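Local coordinates for amino acid ABC transporter, binding protein (PDB 3VV5) that binds the lysine analogue L-thialysine as the solute-binding component of an amino acid ABC transporter, at residues F29-E43 with L73-L87. Numbering follows the deposited sequence.
With SLZ (L-thialysine), chain C.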
loop_
_atom_site.group_PDB
_atom_site.type_symbol
_atom_site.label_atom_id
_atom_site.label_comp_id
_atom_site.label_asym_id
_atom_site.label_seq_id
_atom_site.Cartn_x
_atom_site.Cartn_y
_atom_site.Cartn_z
ATOM N N PHE A 29 13.942 -10.433 -16.493
ATOM C CA PHE A 29 14.529 -9.099 -16.562
ATOM C C PHE A 29 15.181 -8.811 -17.915
ATOM O O PHE A 29 15.048 -7.709 -18.462
ATOM C CB PHE A 29 15.558 -8.880 -15.444
ATOM C CG PHE A 29 16.246 -7.548 -15.534
ATOM C CD1 PHE A 29 15.530 -6.373 -15.334
ATOM C CD2 PHE A 29 17.598 -7.466 -15.866
ATOM C CE1 PHE A 29 16.145 -5.116 -15.456
ATOM C CE2 PHE A 29 18.235 -6.235 -15.978
ATOM C CZ PHE A 29 17.503 -5.047 -15.779
ATOM N N GLU A 30 15.923 -9.798 -18.415
ATOM C CA GLU A 30 16.565 -9.726 -19.724
ATOM C C GLU A 30 15.531 -9.444 -20.856
ATOM O O GLU A 30 15.740 -8.578 -21.724
ATOM C CB GLU A 30 17.425 -10.993 -19.971
ATOM C CG GLU A 30 16.892 -12.356 -19.358
ATOM C CD GLU A 30 17.653 -12.843 -18.090
ATOM O OE1 GLU A 30 18.902 -12.885 -18.099
ATOM O OE2 GLU A 30 17.009 -13.217 -17.090
ATOM N N GLU A 31 14.400 -10.130 -20.797
ATOM C CA GLU A 31 13.280 -9.899 -21.720
ATOM C C GLU A 31 12.657 -8.504 -21.603
ATOM O O GLU A 31 12.395 -7.861 -22.611
ATOM C CB GLU A 31 12.214 -10.962 -21.534
ATOM C CG GLU A 31 12.625 -12.311 -22.106
ATOM C CD GLU A 31 12.212 -13.472 -21.227
ATOM O OE1 GLU A 31 11.045 -13.490 -20.765
ATOM O OE2 GLU A 31 13.068 -14.364 -20.996
ATOM N N ILE A 32 12.428 -8.047 -20.374
ATOM C CA ILE A 32 11.934 -6.690 -20.126
ATOM C C ILE A 32 12.944 -5.678 -20.668
ATOM O O ILE A 32 12.582 -4.775 -21.398
ATOM C CB ILE A 32 11.619 -6.482 -18.618
ATOM C CG1 ILE A 32 10.422 -7.362 -18.219
ATOM C CG2 ILE A 32 11.331 -5.013 -18.316
ATOM C CD1 ILE A 32 10.378 -7.829 -16.765
ATOM N N LYS A 33 14.215 -5.878 -20.345
ATOM C CA LYS A 33 15.315 -5.040 -20.826
ATOM C C LYS A 33 15.263 -4.727 -22.334
ATOM O O LYS A 33 15.274 -3.567 -22.759
ATOM C CB LYS A 33 16.631 -5.747 -20.521
ATOM C CG LYS A 33 17.737 -4.920 -19.895
ATOM C CD LYS A 33 18.002 -3.587 -20.583
ATOM C CE LYS A 33 17.395 -2.457 -19.766
ATOM N NZ LYS A 33 18.235 -1.232 -19.794
ATOM N N ARG A 34 15.222 -5.773 -23.137
ATOM C CA ARG A 34 15.258 -5.611 -24.583
ATOM C C ARG A 34 14.012 -4.895 -25.124
ATOM O O ARG A 34 14.083 -4.207 -26.143
ATOM C CB ARG A 34 15.455 -6.961 -25.257
ATOM C CG ARG A 34 14.440 -8.012 -24.878
ATOM C CD ARG A 34 13.239 -8.044 -25.822
ATOM N NE ARG A 34 12.146 -8.875 -25.310
ATOM C CZ ARG A 34 12.217 -10.197 -25.153
ATOM N NH1 ARG A 34 13.343 -10.855 -25.434
ATOM N NH2 ARG A 34 11.165 -10.865 -24.696
ATOM N N SER A 35 12.885 -5.042 -24.435
ATOM C CA SER A 35 11.665 -4.359 -24.861
ATOM C C SER A 35 11.754 -2.880 -24.531
ATOM O O SER A 35 11.116 -2.064 -25.186
ATOM C CB SER A 35 10.409 -4.997 -24.269
ATOM O OG SER A 35 10.219 -4.598 -22.919
ATOM N N GLY A 36 12.568 -2.539 -23.527
ATOM C CA GLY A 36 12.777 -1.145 -23.138
ATOM C C GLY A 36 11.703 -0.596 -22.216
ATOM O O GLY A 36 11.821 0.527 -21.736
ATOM N N GLU A 37 10.657 -1.380 -21.958
ATOM C CA GLU A 37 9.569 -0.941 -21.060
ATOM C C GLU A 37 9.243 -1.981 -19.985
ATOM O O GLU A 37 9.309 -3.170 -20.238
ATOM C CB GLU A 37 8.299 -0.580 -21.841
ATOM C CG GLU A 37 7.850 -1.637 -22.866
ATOM C CD GLU A 37 6.461 -2.190 -22.602
ATOM O OE1 GLU A 37 6.311 -3.437 -22.673
ATOM O OE2 GLU A 37 5.524 -1.395 -22.329
ATOM N N ILE A 38 8.896 -1.511 -18.784
ATOM C CA ILE A 38 8.426 -2.378 -17.711
ATOM C C ILE A 38 6.996 -1.961 -17.309
ATOM O O ILE A 38 6.713 -0.771 -17.053
ATOM C CB ILE A 38 9.402 -2.368 -16.499
ATOM C CG1 ILE A 38 9.035 -3.479 -15.495
ATOM C CG2 ILE A 38 9.456 -0.969 -15.817
ATOM C CD1 ILE A 38 10.178 -3.913 -14.625
ATOM N N ARG A 39 6.108 -2.946 -17.269
ATOM C CA ARG A 39 4.717 -2.713 -16.903
ATOM C C ARG A 39 4.557 -2.880 -15.408
ATOM O O ARG A 39 4.866 -3.942 -14.861
ATOM C CB ARG A 39 3.784 -3.705 -17.585
ATOM C CG ARG A 39 3.966 -3.917 -19.096
ATOM C CD ARG A 39 2.865 -4.881 -19.533
ATOM N NE ARG A 39 3.313 -5.914 -20.462
ATOM C CZ ARG A 39 3.710 -7.145 -20.119
ATOM N NH1 ARG A 39 4.079 -7.986 -21.074
ATOM N NH2 ARG A 39 3.755 -7.546 -18.842
ATOM N N ILE A 40 4.031 -1.845 -14.756
ATOM C CA ILE A 40 3.932 -1.813 -13.296
ATOM C C ILE A 40 2.466 -1.715 -12.863
ATOM O O ILE A 40 1.759 -0.801 -13.285
ATOM C CB ILE A 40 4.707 -0.606 -12.720
ATOM C CG1 ILE A 40 6.070 -0.430 -13.423
ATOM C CG2 ILE A 40 4.882 -0.745 -11.191
ATOM C CD1 ILE A 40 6.847 0.814 -12.919
ATOM N N GLY A 41 2.016 -2.655 -12.037
ATOM C CA GLY A 41 0.620 -2.659 -11.560
ATOM C C GLY A 41 0.535 -1.893 -10.252
ATOM O O GLY A 41 1.410 -2.027 -9.393
ATOM N N THR A 42 -0.472 -1.034 -10.129
ATOM C CA THR A 42 -0.723 -0.344 -8.861
ATOM C C THR A 42 -2.238 -0.116 -8.729
ATOM O O THR A 42 -2.987 -0.537 -9.597
ATOM C CB THR A 42 0.076 0.981 -8.721
ATOM O OG1 THR A 42 0.177 1.312 -7.333
ATOM C CG2 THR A 42 -0.610 2.129 -9.440
ATOM N N GLU A 43 -2.675 0.531 -7.658
ATOM C CA GLU A 43 -4.102 0.754 -7.453
ATOM C C GLU A 43 -4.530 2.153 -7.878
ATOM O O GLU A 43 -5.385 2.300 -8.769
ATOM C CB GLU A 43 -4.499 0.502 -5.988
ATOM C CG GLU A 43 -6.016 0.658 -5.749
ATOM C CD GLU A 43 -6.334 1.095 -4.336
ATOM O OE1 GLU A 43 -5.615 1.978 -3.829
ATOM O OE2 GLU A 43 -7.297 0.567 -3.732
ATOM N N LEU A 73 17.282 0.966 -13.720
ATOM C CA LEU A 73 17.405 -0.268 -14.516
ATOM C C LEU A 73 17.399 -0.035 -16.031
ATOM O O LEU A 73 17.555 -0.988 -16.802
ATOM C CB LEU A 73 16.301 -1.256 -14.153
ATOM C CG LEU A 73 16.314 -1.786 -12.732
ATOM C CD1 LEU A 73 14.973 -2.481 -12.415
ATOM C CD2 LEU A 73 17.528 -2.717 -12.496
ATOM N N GLY A 74 17.233 1.221 -16.441
ATOM C CA GLY A 74 17.209 1.620 -17.861
ATOM C C GLY A 74 15.920 1.299 -18.603
ATOM O O GLY A 74 15.942 0.974 -19.800
ATOM N N LEU A 75 14.794 1.403 -17.903
ATOM C CA LEU A 75 13.501 0.977 -18.436
ATOM C C LEU A 75 12.489 2.100 -18.439
ATOM O O LEU A 75 12.465 2.914 -17.530
ATOM C CB LEU A 75 12.931 -0.166 -17.592
ATOM C CG LEU A 75 13.757 -1.442 -17.526
ATOM C CD1 LEU A 75 13.289 -2.345 -16.363
ATOM C CD2 LEU A 75 13.689 -2.150 -18.878
ATOM N N LYS A 76 11.624 2.115 -19.444
ATOM C CA LYS A 76 10.520 3.076 -19.469
ATOM C C LYS A 76 9.385 2.458 -18.644
ATOM O O LYS A 76 8.976 1.354 -18.920
ATOM C CB LYS A 76 10.065 3.319 -20.902
ATOM C CG LYS A 76 11.157 3.877 -21.828
ATOM C CD LYS A 76 11.488 5.338 -21.486
ATOM C CE LYS A 76 12.690 5.852 -22.263
ATOM N NZ LYS A 76 13.963 5.182 -21.817
ATOM N N PRO A 77 8.905 3.154 -17.604
ATOM C CA PRO A 77 7.781 2.557 -16.863
ATOM C C PRO A 77 6.430 2.767 -17.568
ATOM O O PRO A 77 6.209 3.820 -18.186
ATOM C CB PRO A 77 7.833 3.275 -15.497
ATOM C CG PRO A 77 8.553 4.581 -15.758
ATOM C CD PRO A 77 9.402 4.402 -16.991
ATOM N N ARG A 78 5.572 1.758 -17.518
ATOM C CA ARG A 78 4.198 1.829 -18.008
ATOM C C ARG A 78 3.307 1.428 -16.857
ATOM O O ARG A 78 3.346 0.283 -16.414
ATOM C CB ARG A 78 3.946 0.825 -19.130
ATOM C CG ARG A 78 2.972 1.308 -20.194
ATOM C CD ARG A 78 1.625 1.820 -19.653
ATOM N NE ARG A 78 0.662 1.975 -20.743
ATOM C CZ ARG A 78 -0.038 0.972 -21.276
ATOM N NH1 ARG A 78 0.108 -0.267 -20.813
ATOM N NH2 ARG A 78 -0.883 1.207 -22.277
ATOM N N TRP A 79 2.504 2.361 -16.372
ATOM C CA TRP A 79 1.723 2.082 -15.177
ATOM C C TRP A 79 0.329 1.614 -15.568
ATOM O O TRP A 79 -0.291 2.158 -16.489
ATOM C CB TRP A 79 1.624 3.327 -14.281
ATOM C CG TRP A 79 2.922 3.696 -13.608
ATOM C CD1 TRP A 79 3.916 4.482 -14.118
ATOM C CD2 TRP A 79 3.358 3.283 -12.300
ATOM N NE1 TRP A 79 4.947 4.590 -13.200
ATOM C CE2 TRP A 79 4.625 3.863 -12.080
ATOM C CE3 TRP A 79 2.796 2.474 -11.298
ATOM C CZ2 TRP A 79 5.344 3.666 -10.895
ATOM C CZ3 TRP A 79 3.506 2.284 -10.104
ATOM C CH2 TRP A 79 4.770 2.871 -9.923
ATOM N N ILE A 80 -0.149 0.618 -14.839
ATOM C CA ILE A 80 -1.500 0.084 -15.015
ATOM C C ILE A 80 -2.181 0.115 -13.650
ATOM O O ILE A 80 -1.732 -0.561 -12.724
ATOM C CB ILE A 80 -1.441 -1.381 -15.519
ATOM C CG1 ILE A 80 -0.538 -1.501 -16.757
ATOM C CG2 ILE A 80 -2.877 -1.949 -15.753
ATOM C CD1 ILE A 80 -1.297 -1.699 -18.046
ATOM N N ALA A 81 -3.253 0.895 -13.540
ATOM C CA ALA A 81 -3.995 1.065 -12.292
ATOM C C ALA A 81 -5.236 0.171 -12.256
ATOM O O ALA A 81 -6.102 0.305 -13.089
ATOM C CB ALA A 81 -4.407 2.530 -12.123
ATOM N N GLN A 82 -5.320 -0.717 -11.272
ATOM C CA GLN A 82 -6.423 -1.688 -11.186
ATOM C C GLN A 82 -6.937 -1.778 -9.758
ATOM O O GLN A 82 -6.243 -1.402 -8.815
ATOM C CB GLN A 82 -5.919 -3.095 -11.583
ATOM C CG GLN A 82 -5.409 -3.249 -13.019
ATOM C CD GLN A 82 -6.548 -3.430 -14.011
ATOM O OE1 GLN A 82 -6.919 -2.504 -14.740
ATOM N NE2 GLN A 82 -7.120 -4.624 -14.030
ATOM N N SER A 83 -8.127 -2.347 -9.583
ATOM C CA SER A 83 -8.652 -2.578 -8.236
ATOM C C SER A 83 -7.650 -3.360 -7.364
ATOM O O SER A 83 -7.054 -4.343 -7.825
ATOM C CB SER A 83 -10.009 -3.291 -8.328
ATOM O OG SER A 83 -10.565 -3.466 -7.034
ATOM N N PHE A 84 -7.440 -2.911 -6.119
ATOM C CA PHE A 84 -6.418 -3.498 -5.261
ATOM C C PHE A 84 -6.490 -5.035 -5.176
ATOM O O PHE A 84 -5.464 -5.709 -5.346
ATOM C CB PHE A 84 -6.423 -2.891 -3.841
ATOM C CG PHE A 84 -5.399 -3.512 -2.912
ATOM C CD1 PHE A 84 -4.041 -3.219 -3.042
ATOM C CD2 PHE A 84 -5.789 -4.417 -1.927
ATOM C CE1 PHE A 84 -3.083 -3.807 -2.194
ATOM C CE2 PHE A 84 -4.839 -5.017 -1.067
ATOM C CZ PHE A 84 -3.479 -4.710 -1.197
ATOM N N ASP A 85 -7.693 -5.563 -4.918
ATOM C CA ASP A 85 -7.867 -7.013 -4.665
ATOM C C ASP A 85 -7.574 -7.901 -5.879
ATOM O O ASP A 85 -7.505 -9.132 -5.771
ATOM C CB ASP A 85 -9.255 -7.327 -4.077
ATOM C CG ASP A 85 -10.427 -6.972 -5.032
ATOM O OD1 ASP A 85 -10.237 -6.233 -6.007
ATOM O OD2 ASP A 85 -11.565 -7.413 -4.766
ATOM N N THR A 86 -7.375 -7.266 -7.029
ATOM C CA THR A 86 -7.086 -7.994 -8.260
ATOM C C THR A 86 -5.597 -8.065 -8.581
ATOM O O THR A 86 -5.200 -8.808 -9.492
ATOM C CB THR A 86 -7.748 -7.346 -9.501
ATOM O OG1 THR A 86 -7.014 -6.171 -9.901
ATOM C CG2 THR A 86 -9.219 -7.002 -9.244
ATOM N N LEU A 87 -4.777 -7.297 -7.864
ATOM C CA LEU A 87 -3.394 -7.033 -8.305
ATOM C C LEU A 87 -2.469 -8.249 -8.267
ATOM O O LEU A 87 -1.780 -8.497 -9.232
ATOM C CB LEU A 87 -2.753 -5.853 -7.539
ATOM C CG LEU A 87 -3.237 -4.435 -7.863
ATOM C CD1 LEU A 87 -2.655 -3.471 -6.844
ATOM C CD2 LEU A 87 -2.870 -4.007 -9.303
HETATM N N SLZ C . -1.207 -2.337 3.577
HETATM C CA SLZ C . -2.427 -2.802 2.879
HETATM C CB SLZ C . -2.441 -2.304 1.408
HETATM S SG SLZ C . -3.571 -0.955 0.912
HETATM C CD SLZ C . -3.032 -0.880 -0.834
HETATM C CE SLZ C . -3.815 0.035 -1.780
HETATM N NZ SLZ C . -2.911 0.464 -2.861
HETATM C C SLZ C . -2.298 -4.322 2.824
HETATM O O SLZ C . -3.338 -4.993 2.733
HETATM O OXT SLZ C . -1.138 -4.791 2.874
HETATM O O HOH W 1 -9.171 -0.793 -5.215
#
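One face of the W79 indole carries I40: CG2 sits over the six-membered ring, 3.9 Å from its centroid in a CH-pi contact, and CD1 lies above the same side, toward the rim. With chi1 at -43°, I40 turns both branches to the indole, while CD1 also touches P77 CB. T42 CG2 approaches the W79 ring obliquely, 3.9 Å from CE3. At the F84 ring, thialysine brings CD to 3.2 Å from CE1, with its sulfur over one face toward the rim, and H103 stacks with the ring. E43, its carboxylate plane 68° from this ring, accepts at OE1 a weak hydrogen bond from the ligand NZ (3.2 Å) and another bond from A45 N; OE2 accepts from Q147 and from a water that in turn accepts from F84 N.

Parallel strands 37-42 and 76-81, neighbours in a mixed sheet, pair through alternating backbone bonds, from K76 N to G36 O through Q82 N to T42 O; helix 61-72 between them in sequence packs on I38, P77 and W79. At the far end L75 packs CD1 and CD2 against I32 CG2, and F29 CZ meets L73 CD2 at 4.0 Å. The bent K33 chain brings NZ to L73 O (3.1 Å), in the carbonyl plane on a lone pair, and to G74 O, above that carbonyl's plane. A methionine here has no N-H to give, and both carbonyls would probably lose a shared partner that helps tie helix 29-35 to the Schellman turn at G74.

The pairing thus places E43 directly after one strand and F84 three residues after its neighbour, in one pocket, consistent with binding a probably cationic amine on a thioether chain, alongside E215 and R109.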